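Local atomic coordinates of telomerase reverse transcriptase (Candida tropicalis MYA-3404, PDB entry 6ZD1), a protein that probably extends telomeres by reverse transcription, adding short DNA repeats to chromosome ends copied from a template within the telomerase RNA. Residues H302-N307 / F487-T492; C577-F582 / F586-Q591. One frame throughout, in Å; residues are numbered along the deposited sequence.

In the fold
Contact 1 and contact 2 lie in different parts of the polymerase, their centres 46 Å apart and their nearest atoms about 25 Å apart, so neither touches the other. Contact 1 (302-307 with 487-492) joins two loops in the reverse transcriptase region, the second of which leads into strand 495-500. That strand pairs with 503-508 in the antiparallel palm sheet, a hairpin that in reverse transcriptases bears the catalytic aspartate motif. Contact 2 (577-582 with 586-591) follows later in the chain, at the start of helix 582-596 in the C-terminal helical bundle, which corresponds to the thumb of related polymerases. One contact joins distant loops; the other is local to a helix start.

Contact 1: H302-N307 / F487-T492; sequences HRSSVN and FLWEAT
The indole of Trp-489 reaches across to the hydroxyl of Ser-304, and these are the only pair of residues within 4.5 Å of each other across the two segments. Trp-489 NE1 donates to Ser-304 OG over 3.0 Å. The bond is bent, with an N-H...O angle of 138°, and the oxygen sits 29° out of the indole plane, so the hydroxyl approaches the ring obliquely. Its next neighbours are the two carbons that flank the nitrogen: Trp-489 CD1 lies 3.9 Å from Ser-304 OG. With chi1 of -57°, the serine has its OG anti to its own carbonyl carbon, and this turns the oxygen toward the tryptophan while the backbones stay well apart, the CA atoms of Ser-304 and Trp-489 being 9.2 Å from each other.

Ser-304 is the third residue of a type I beta turn from His-302 to Ser-305, closed by a bond from Ser-305 N to His-302 O of 3.1 Å. The turn belongs to the loop between helices 263-298 and 309-326, whereas Trp-489 lies in the loop joining helix 469-484 to strand 495-500 of the palm sheet. The bond therefore links parts of the reverse transcriptase fold some 180 residues apart in sequence. Helix 469-484 also packs against the turn, through Val-481 on Ser-304 and Ser-478 on His-302.

On the tryptophan side, Leu-488 CB lies 3.7 Å above the indole plane, toward its rim, and the leucine side chain touches Leu-497 of the strand.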
ATOM      1  N   HIS A 302     -21.516 -16.808  -6.216  1.00 87.70           N
ATOM      2  CA  HIS A 302     -20.518 -15.749  -6.173  1.00 86.50           C
ATOM      3  C   HIS A 302     -20.844 -14.660  -5.164  1.00 83.14           C
ATOM      4  O   HIS A 302     -19.961 -13.859  -4.839  1.00 73.79           O
ATOM      5  CB  HIS A 302     -20.350 -15.110  -7.555  1.00 87.67           C
ATOM      6  CG  HIS A 302     -19.715 -16.012  -8.564  1.00 86.30           C
ATOM      7  ND1 HIS A 302     -20.364 -17.102  -9.102  1.00 89.48           N
ATOM      8  CD2 HIS A 302     -18.485 -15.990  -9.131  1.00 80.09           C
ATOM      9  CE1 HIS A 302     -19.566 -17.709  -9.961  1.00 86.32           C
ATOM     10  NE2 HIS A 302     -18.418 -17.056  -9.994  1.00 87.13           N
ATOM     11  N   ARG A 303     -22.084 -14.606  -4.672  1.00 88.98           N
ATOM     12  CA  ARG A 303     -22.404 -13.644  -3.623  1.00 90.05           C
ATOM     13  C   ARG A 303     -21.644 -13.955  -2.340  1.00 87.84           C
ATOM     14  O   ARG A 303     -21.351 -13.043  -1.556  1.00 81.53           O
ATOM     15  CB  ARG A 303     -23.908 -13.625  -3.364  1.00 87.52           C
ATOM     16  CG  ARG A 303     -24.426 -12.287  -2.859  1.00 93.06           C
ATOM     17  CD  ARG A 303     -25.913 -12.341  -2.544  1.00104.20           C
ATOM     18  NE  ARG A 303     -26.704 -12.843  -3.665  1.00112.07           N
ATOM     19  CZ  ARG A 303     -27.211 -14.071  -3.732  1.00117.75           C
ATOM     20  NH1 ARG A 303     -27.010 -14.928  -2.738  1.00106.66           N
ATOM     21  NH2 ARG A 303     -27.919 -14.443  -4.790  1.00106.94           N
ATOM     22  N   SER A 304     -21.296 -15.226  -2.123  1.00 82.28           N
ATOM     23  CA  SER A 304     -20.496 -15.587  -0.961  1.00 84.13           C
ATOM     24  C   SER A 304     -19.101 -14.975  -1.013  1.00 78.83           C
ATOM     25  O   SER A 304     -18.478 -14.787   0.037  1.00 74.28           O
ATOM     26  CB  SER A 304     -20.401 -17.110  -0.845  1.00 82.82           C
ATOM     27  OG  SER A 304     -21.692 -17.697  -0.763  1.00101.06           O
ATOM     28  N   SER A 305     -18.609 -14.638  -2.204  1.00 78.58           N
ATOM     29  CA  SER A 305     -17.305 -13.999  -2.339  1.00 87.08           C
ATOM     30  C   SER A 305     -17.445 -12.509  -2.046  1.00 76.33           C
ATOM     31  O   SER A 305     -18.116 -11.783  -2.787  1.00 82.85           O
ATOM     32  CB  SER A 305     -16.736 -14.234  -3.738  1.00 85.72           C
ATOM     33  OG  SER A 305     -16.492 -15.613  -3.965  1.00 74.94           O
ATOM     34  N   VAL A 306     -16.805 -12.055  -0.973  1.00 77.21           N
ATOM     35  CA  VAL A 306     -16.970 -10.702  -0.452  1.00 84.74           C
ATOM     36  C   VAL A 306     -15.702  -9.903  -0.725  1.00 84.10           C
ATOM     37  O   VAL A 306     -14.588 -10.433  -0.628  1.00 81.79           O
ATOM     38  CB  VAL A 306     -17.305 -10.741   1.052  1.00 76.99           C
ATOM     39  CG1 VAL A 306     -16.890  -9.466   1.736  1.00 82.89           C
ATOM     40  CG2 VAL A 306     -18.793 -10.980   1.248  1.00 76.01           C
ATOM     41  N   ASN A 307     -15.871  -8.622  -1.053  1.00 85.72           N
ATOM     42  CA  ASN A 307     -14.766  -7.812  -1.546  1.00 88.41           C
ATOM     43  C   ASN A 307     -14.051  -7.003  -0.467  1.00 75.35           C
ATOM     44  O   ASN A 307     -12.979  -6.460  -0.746  1.00 81.83           O
ATOM     45  CB  ASN A 307     -15.266  -6.866  -2.642  1.00 72.90           C
ATOM     46  CG  ASN A 307     -15.786  -7.611  -3.859  1.00 83.09           C
ATOM     47  OD1 ASN A 307     -15.320  -8.706  -4.177  1.00101.08           O
ATOM     48  ND2 ASN A 307     -16.756  -7.020  -4.545  1.00 84.69           N
ATOM     49  N   PHE A 487     -24.195 -26.872  -2.101  1.00 95.89           N
ATOM     50  CA  PHE A 487     -25.219 -27.131  -1.096  1.00 96.21           C
ATOM     51  C   PHE A 487     -25.225 -26.034  -0.041  1.00 96.22           C
ATOM     52  O   PHE A 487     -25.172 -26.317   1.160  1.00102.60           O
ATOM     53  CB  PHE A 487     -24.972 -28.489  -0.430  1.00 98.32           C
ATOM     54  CG  PHE A 487     -23.536 -28.700   0.004  1.00 94.26           C
ATOM     55  CD1 PHE A 487     -23.103 -28.304   1.261  1.00 91.17           C
ATOM     56  CD2 PHE A 487     -22.624 -29.299  -0.850  1.00103.39           C
ATOM     57  CE1 PHE A 487     -21.791 -28.487   1.652  1.00 94.07           C
ATOM     58  CE2 PHE A 487     -21.310 -29.490  -0.460  1.00100.14           C
ATOM     59  CZ  PHE A 487     -20.894 -29.084   0.793  1.00 99.05           C
ATOM     60  N   LEU A 488     -25.319 -24.780  -0.469  1.00 95.01           N
ATOM     61  CA  LEU A 488     -25.457 -23.670   0.462  1.00 96.25           C
ATOM     62  C   LEU A 488     -26.487 -22.630   0.059  1.00100.22           C
ATOM     63  O   LEU A 488     -26.957 -21.890   0.935  1.00111.47           O
ATOM     64  CB  LEU A 488     -24.102 -22.979   0.680  1.00 94.64           C
ATOM     65  CG  LEU A 488     -23.080 -23.759   1.529  1.00 87.45           C
ATOM     66  CD1 LEU A 488     -21.781 -22.981   1.688  1.00 68.68           C
ATOM     67  CD2 LEU A 488     -23.663 -24.106   2.890  1.00 82.03           C
ATOM     68  N   TRP A 489     -26.854 -22.541  -1.221  1.00 93.18           N
ATOM     69  CA  TRP A 489     -27.559 -21.381  -1.751  1.00100.18           C
ATOM     70  C   TRP A 489     -28.989 -21.700  -2.182  1.00108.44           C
ATOM     71  O   TRP A 489     -29.558 -20.990  -3.019  1.00117.88           O
ATOM     72  CB  TRP A 489     -26.763 -20.778  -2.908  1.00101.27           C
ATOM     73  CG  TRP A 489     -25.294 -20.668  -2.607  1.00 96.96           C
ATOM     74  CD1 TRP A 489     -24.711 -19.949  -1.601  1.00102.13           C
ATOM     75  CD2 TRP A 489     -24.222 -21.297  -3.319  1.00 95.54           C
ATOM     76  NE1 TRP A 489     -23.344 -20.093  -1.643  1.00 98.81           N
ATOM     77  CE2 TRP A 489     -23.019 -20.915  -2.689  1.00 95.11           C
ATOM     78  CE3 TRP A 489     -24.163 -22.145  -4.429  1.00 93.93           C
ATOM     79  CZ2 TRP A 489     -21.775 -21.353  -3.132  1.00 91.52           C
ATOM     80  CZ3 TRP A 489     -22.926 -22.573  -4.869  1.00 97.96           C
ATOM     81  CH2 TRP A 489     -21.750 -22.180  -4.220  1.00 95.55           C
ATOM     82  N   GLU A 490     -29.574 -22.762  -1.638  1.00107.74           N
ATOM     83  CA  GLU A 490     -31.015 -22.968  -1.673  1.00105.28           C
ATOM     84  C   GLU A 490     -31.621 -22.921  -0.279  1.00114.01           C
ATOM     85  O   GLU A 490     -32.848 -22.987  -0.140  1.00113.15           O
ATOM     86  CB  GLU A 490     -31.362 -24.298  -2.353  1.00 99.61           C
ATOM     87  CG  GLU A 490     -31.144 -24.303  -3.860  1.00101.22           C
ATOM     88  CD  GLU A 490     -29.678 -24.377  -4.239  1.00109.16           C
ATOM     89  OE1 GLU A 490     -28.935 -25.144  -3.592  1.00113.99           O
ATOM     90  OE2 GLU A 490     -29.267 -23.660  -5.175  1.00113.57           O
ATOM     91  N   ALA A 491     -30.788 -22.812   0.754  1.00110.11           N
ATOM     92  CA  ALA A 491     -31.204 -22.686   2.146  1.00119.89           C
ATOM     93  C   ALA A 491     -30.421 -21.567   2.828  1.00117.75           C
ATOM     94  O   ALA A 491     -29.917 -21.715   3.944  1.00117.90           O
ATOM     95  CB  ALA A 491     -31.035 -24.008   2.889  1.00118.27           C
ATOM     96  N   THR A 492     -30.311 -20.420   2.144  1.00111.62           N
ATOM     97  CA  THR A 492     -29.574 -19.273   2.672  1.00102.20           C
ATOM     98  C   THR A 492     -30.136 -18.777   4.000  1.00104.18           C
ATOM     99  O   THR A 492     -29.419 -18.113   4.759  1.00102.45           O
ATOM    100  CB  THR A 492     -29.587 -18.132   1.646  1.00105.24           C
ATOM    101  OG1 THR A 492     -29.261 -18.651   0.352  1.00115.46           O
ATOM    102  CG2 THR A 492     -28.578 -17.045   2.015  1.00105.80           C
TER

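Contact 2: C577-F582 / F586-Q591; sequences CKFRSF and FSNLKQ
The start of helix 582-596 and the loop that feeds it make up this contact, in which the first turn of the helix is closed and the preceding loop folds back along its side. Ser-581 occupies the N-cap, with its OG making a weak bond to Ala-584 N. The helix opens at Phe-582, whose backbone N is bonded to Asp-638, and Phe-586 N then donates to Phe-582 O at 2.8 Å, an i to i+4 bond with an N-H...O angle of 153°.

The same carbonyl oxygen also lies against the ring of Phe-586, over one face, 3.2 Å above the plane and displaced toward the rim, nearest to Phe-586 CG and CD2. Phe-586 reaches this place with CG anti to its own carbonyl carbon (chi1 -65°), which swings the ring back toward the preceding turn. The two aromatic rings, their planes 35° apart, meet obliquely with centroids 5.9 Å from each other; Phe-582 CB lies 3.9 Å from Phe-586 CE2, and Phe-582 CD1 is equally close to Phe-586 CZ. This pair faces the helical bundle of the C-terminal region, where Phe-586 stacks on Phe-648 and Phe-582 meets Phe-640 edge-to-face.

A separate patch is formed by the loop residue Phe-579, which also packs on Ala-584 and Leu-585. Its side chain crosses that of Asn-588 at about a right angle, and the far end of the phenyl ring comes up against the asparagine, Phe-579 CZ lying 3.5 Å from both Asn-588 CB and Asn-588 CG.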
ATOM      1  N   CYS A 577      -4.068  12.979  20.708  1.00133.52           N
ATOM      2  CA  CYS A 577      -4.644  14.309  20.493  1.00105.58           C
ATOM      3  C   CYS A 577      -4.804  15.036  21.829  1.00112.03           C
ATOM      4  O   CYS A 577      -5.838  14.936  22.492  1.00125.35           O
ATOM      5  CB  CYS A 577      -5.978  14.185  19.765  1.00117.10           C
ATOM      6  SG  CYS A 577      -7.090  12.912  20.439  1.00151.04           S
ATOM      7  N   LYS A 578      -3.767  15.785  22.221  1.00117.31           N
ATOM      8  CA  LYS A 578      -3.849  16.684  23.377  1.00109.16           C
ATOM      9  C   LYS A 578      -2.867  17.830  23.141  1.00128.82           C
ATOM     10  O   LYS A 578      -1.665  17.672  23.373  1.00132.20           O
ATOM     11  CB  LYS A 578      -3.544  15.948  24.677  1.00109.74           C
ATOM     12  CG  LYS A 578      -3.841  16.766  25.929  1.00123.20           C
ATOM     13  CD  LYS A 578      -3.035  16.281  27.126  1.00127.38           C
ATOM     14  CE  LYS A 578      -1.552  16.584  26.950  1.00129.63           C
ATOM     15  NZ  LYS A 578      -1.288  18.048  26.853  1.00142.89           N
ATOM     16  N   PHE A 579      -3.383  18.982  22.704  1.00126.92           N
ATOM     17  CA  PHE A 579      -2.550  20.108  22.300  1.00118.87           C
ATOM     18  C   PHE A 579      -3.204  21.417  22.718  1.00122.93           C
ATOM     19  O   PHE A 579      -4.391  21.469  23.049  1.00122.33           O
ATOM     20  CB  PHE A 579      -2.307  20.117  20.785  1.00116.78           C
ATOM     21  CG  PHE A 579      -1.721  18.844  20.257  1.00112.77           C
ATOM     22  CD1 PHE A 579      -2.537  17.822  19.814  1.00108.13           C
ATOM     23  CD2 PHE A 579      -0.350  18.672  20.203  1.00113.90           C
ATOM     24  CE1 PHE A 579      -1.999  16.647  19.327  1.00104.67           C
ATOM     25  CE2 PHE A 579       0.195  17.504  19.721  1.00110.44           C
ATOM     26  CZ  PHE A 579      -0.632  16.488  19.283  1.00105.81           C
ATOM     27  N   ARG A 580      -2.412  22.488  22.688  1.00127.32           N
ATOM     28  CA  ARG A 580      -2.877  23.826  23.023  1.00131.84           C
ATOM     29  C   ARG A 580      -3.198  24.665  21.793  1.00132.40           C
ATOM     30  O   ARG A 580      -3.405  25.877  21.919  1.00136.70           O
ATOM     31  CB  ARG A 580      -1.834  24.552  23.875  1.00137.10           C
ATOM     32  CG  ARG A 580      -1.345  23.772  25.082  1.00137.16           C
ATOM     33  CD  ARG A 580      -0.257  24.537  25.828  1.00148.68           C
ATOM     34  NE  ARG A 580       0.844  24.915  24.943  1.00156.06           N
ATOM     35  CZ  ARG A 580       1.104  26.161  24.557  1.00159.18           C
ATOM     36  NH1 ARG A 580       0.349  27.167  24.985  1.00151.68           N
ATOM     37  NH2 ARG A 580       2.125  26.402  23.746  1.00162.33           N
ATOM     38  N   SER A 581      -3.238  24.057  20.611  1.00128.41           N
ATOM     39  CA  SER A 581      -3.482  24.804  19.385  1.00128.97           C
ATOM     40  C   SER A 581      -3.847  23.829  18.281  1.00123.63           C
ATOM     41  O   SER A 581      -3.437  22.666  18.306  1.00120.13           O
ATOM     42  CB  SER A 581      -2.260  25.628  18.973  1.00132.74           C
ATOM     43  OG  SER A 581      -1.195  24.781  18.583  1.00130.44           O
ATOM     44  N   PHE A 582      -4.614  24.317  17.304  1.00 76.04           N
ATOM     45  CA  PHE A 582      -4.992  23.466  16.182  1.00 67.07           C
ATOM     46  C   PHE A 582      -3.818  23.207  15.251  1.00 67.36           C
ATOM     47  O   PHE A 582      -3.735  22.130  14.652  1.00 78.01           O
ATOM     48  CB  PHE A 582      -6.154  24.085  15.407  1.00 57.15           C
ATOM     49  CG  PHE A 582      -7.485  23.936  16.087  1.00 64.40           C
ATOM     50  CD1 PHE A 582      -8.177  22.736  16.030  1.00 48.24           C
ATOM     51  CD2 PHE A 582      -8.045  24.996  16.779  1.00 63.50           C
ATOM     52  CE1 PHE A 582      -9.401  22.598  16.654  1.00 66.37           C
ATOM     53  CE2 PHE A 582      -9.270  24.866  17.404  1.00 66.20           C
ATOM     54  CZ  PHE A 582      -9.949  23.665  17.342  1.00 64.30           C
ATOM     55  N   PHE A 586      -2.885  19.550  13.880  1.00 59.82           N
ATOM     56  CA  PHE A 586      -2.920  19.141  12.482  1.00 63.78           C
ATOM     57  C   PHE A 586      -1.571  18.601  12.022  1.00 60.12           C
ATOM     58  O   PHE A 586      -1.526  17.655  11.229  1.00 62.16           O
ATOM     59  CB  PHE A 586      -3.363  20.320  11.612  1.00 66.55           C
ATOM     60  CG  PHE A 586      -4.778  20.773  11.876  1.00 68.85           C
ATOM     61  CD1 PHE A 586      -5.726  19.886  12.365  1.00 58.04           C
ATOM     62  CD2 PHE A 586      -5.160  22.086  11.631  1.00 65.47           C
ATOM     63  CE1 PHE A 586      -7.028  20.298  12.608  1.00 64.55           C
ATOM     64  CE2 PHE A 586      -6.459  22.505  11.868  1.00 65.04           C
ATOM     65  CZ  PHE A 586      -7.394  21.609  12.360  1.00 63.69           C
ATOM     66  N   SER A 587      -0.469  19.155  12.533  1.00 57.06           N
ATOM     67  CA  SER A 587       0.850  18.638  12.181  1.00 70.41           C
ATOM     68  C   SER A 587       1.051  17.233  12.730  1.00 53.96           C
ATOM     69  O   SER A 587       1.607  16.366  12.048  1.00 67.91           O
ATOM     70  CB  SER A 587       1.945  19.570  12.696  1.00 56.61           C
ATOM     71  OG  SER A 587       1.984  20.772  11.948  1.00 70.66           O
ATOM     72  N   ASN A 588       0.625  17.002  13.970  1.00 53.22           N
ATOM     73  CA  ASN A 588       0.732  15.670  14.548  1.00 61.91           C
ATOM     74  C   ASN A 588      -0.164  14.678  13.815  1.00 63.21           C
ATOM     75  O   ASN A 588       0.259  13.554  13.516  1.00 63.07           O
ATOM     76  CB  ASN A 588       0.385  15.728  16.035  1.00 63.43           C
ATOM     77  CG  ASN A 588       0.478  14.383  16.709  1.00 70.83           C
ATOM     78  OD1 ASN A 588      -0.494  13.632  16.752  1.00 83.00           O
ATOM     79  ND2 ASN A 588       1.652  14.069  17.243  1.00 79.08           N
ATOM     80  N   LEU A 589      -1.401  15.082  13.495  1.00 54.39           N
ATOM     81  CA  LEU A 589      -2.308  14.183  12.789  1.00 46.73           C
ATOM     82  C   LEU A 589      -1.878  13.966  11.344  1.00 48.62           C
ATOM     83  O   LEU A 589      -2.197  12.929  10.753  1.00 51.28           O
ATOM     84  CB  LEU A 589      -3.740  14.718  12.841  1.00 45.20           C
ATOM     85  CG  LEU A 589      -4.447  14.688  14.196  1.00 59.54           C
ATOM     86  CD1 LEU A 589      -5.847  15.254  14.072  1.00 52.34           C
ATOM     87  CD2 LEU A 589      -4.486  13.277  14.770  1.00 60.09           C
ATOM     88  N   LYS A 590      -1.150  14.915  10.757  1.00 50.47           N
ATOM     89  CA  LYS A 590      -0.591  14.667   9.436  1.00 56.86           C
ATOM     90  C   LYS A 590       0.516  13.625   9.519  1.00 55.23           C
ATOM     91  O   LYS A 590       0.618  12.749   8.652  1.00 59.12           O
ATOM     92  CB  LYS A 590      -0.077  15.971   8.823  1.00 54.35           C
ATOM     93  CG  LYS A 590       0.007  15.963   7.303  1.00 66.87           C
ATOM     94  CD  LYS A 590       1.272  15.291   6.840  1.00 58.55           C
ATOM     95  CE  LYS A 590       1.264  14.993   5.362  1.00 70.74           C
ATOM     96  NZ  LYS A 590       2.519  14.233   5.018  1.00 46.19           N
ATOM     97  N   GLN A 591       1.333  13.685  10.575  1.00 51.16           N
ATOM     98  CA  GLN A 591       2.307  12.627  10.821  1.00 51.58           C
ATOM     99  C   GLN A 591       1.621  11.283  11.026  1.00 54.45           C
ATOM    100  O   GLN A 591       2.036  10.274  10.446  1.00 63.03           O
ATOM    101  CB  GLN A 591       3.164  12.973  12.035  1.00 48.38           C
ATOM    102  CG  GLN A 591       4.246  13.972  11.732  1.00 68.00           C
ATOM    103  CD  GLN A 591       5.145  13.495  10.613  1.00 76.03           C
ATOM    104  OE1 GLN A 591       5.834  12.479  10.742  1.00 77.63           O
ATOM    105  NE2 GLN A 591       5.129  14.213   9.494  1.00 65.11           N
TER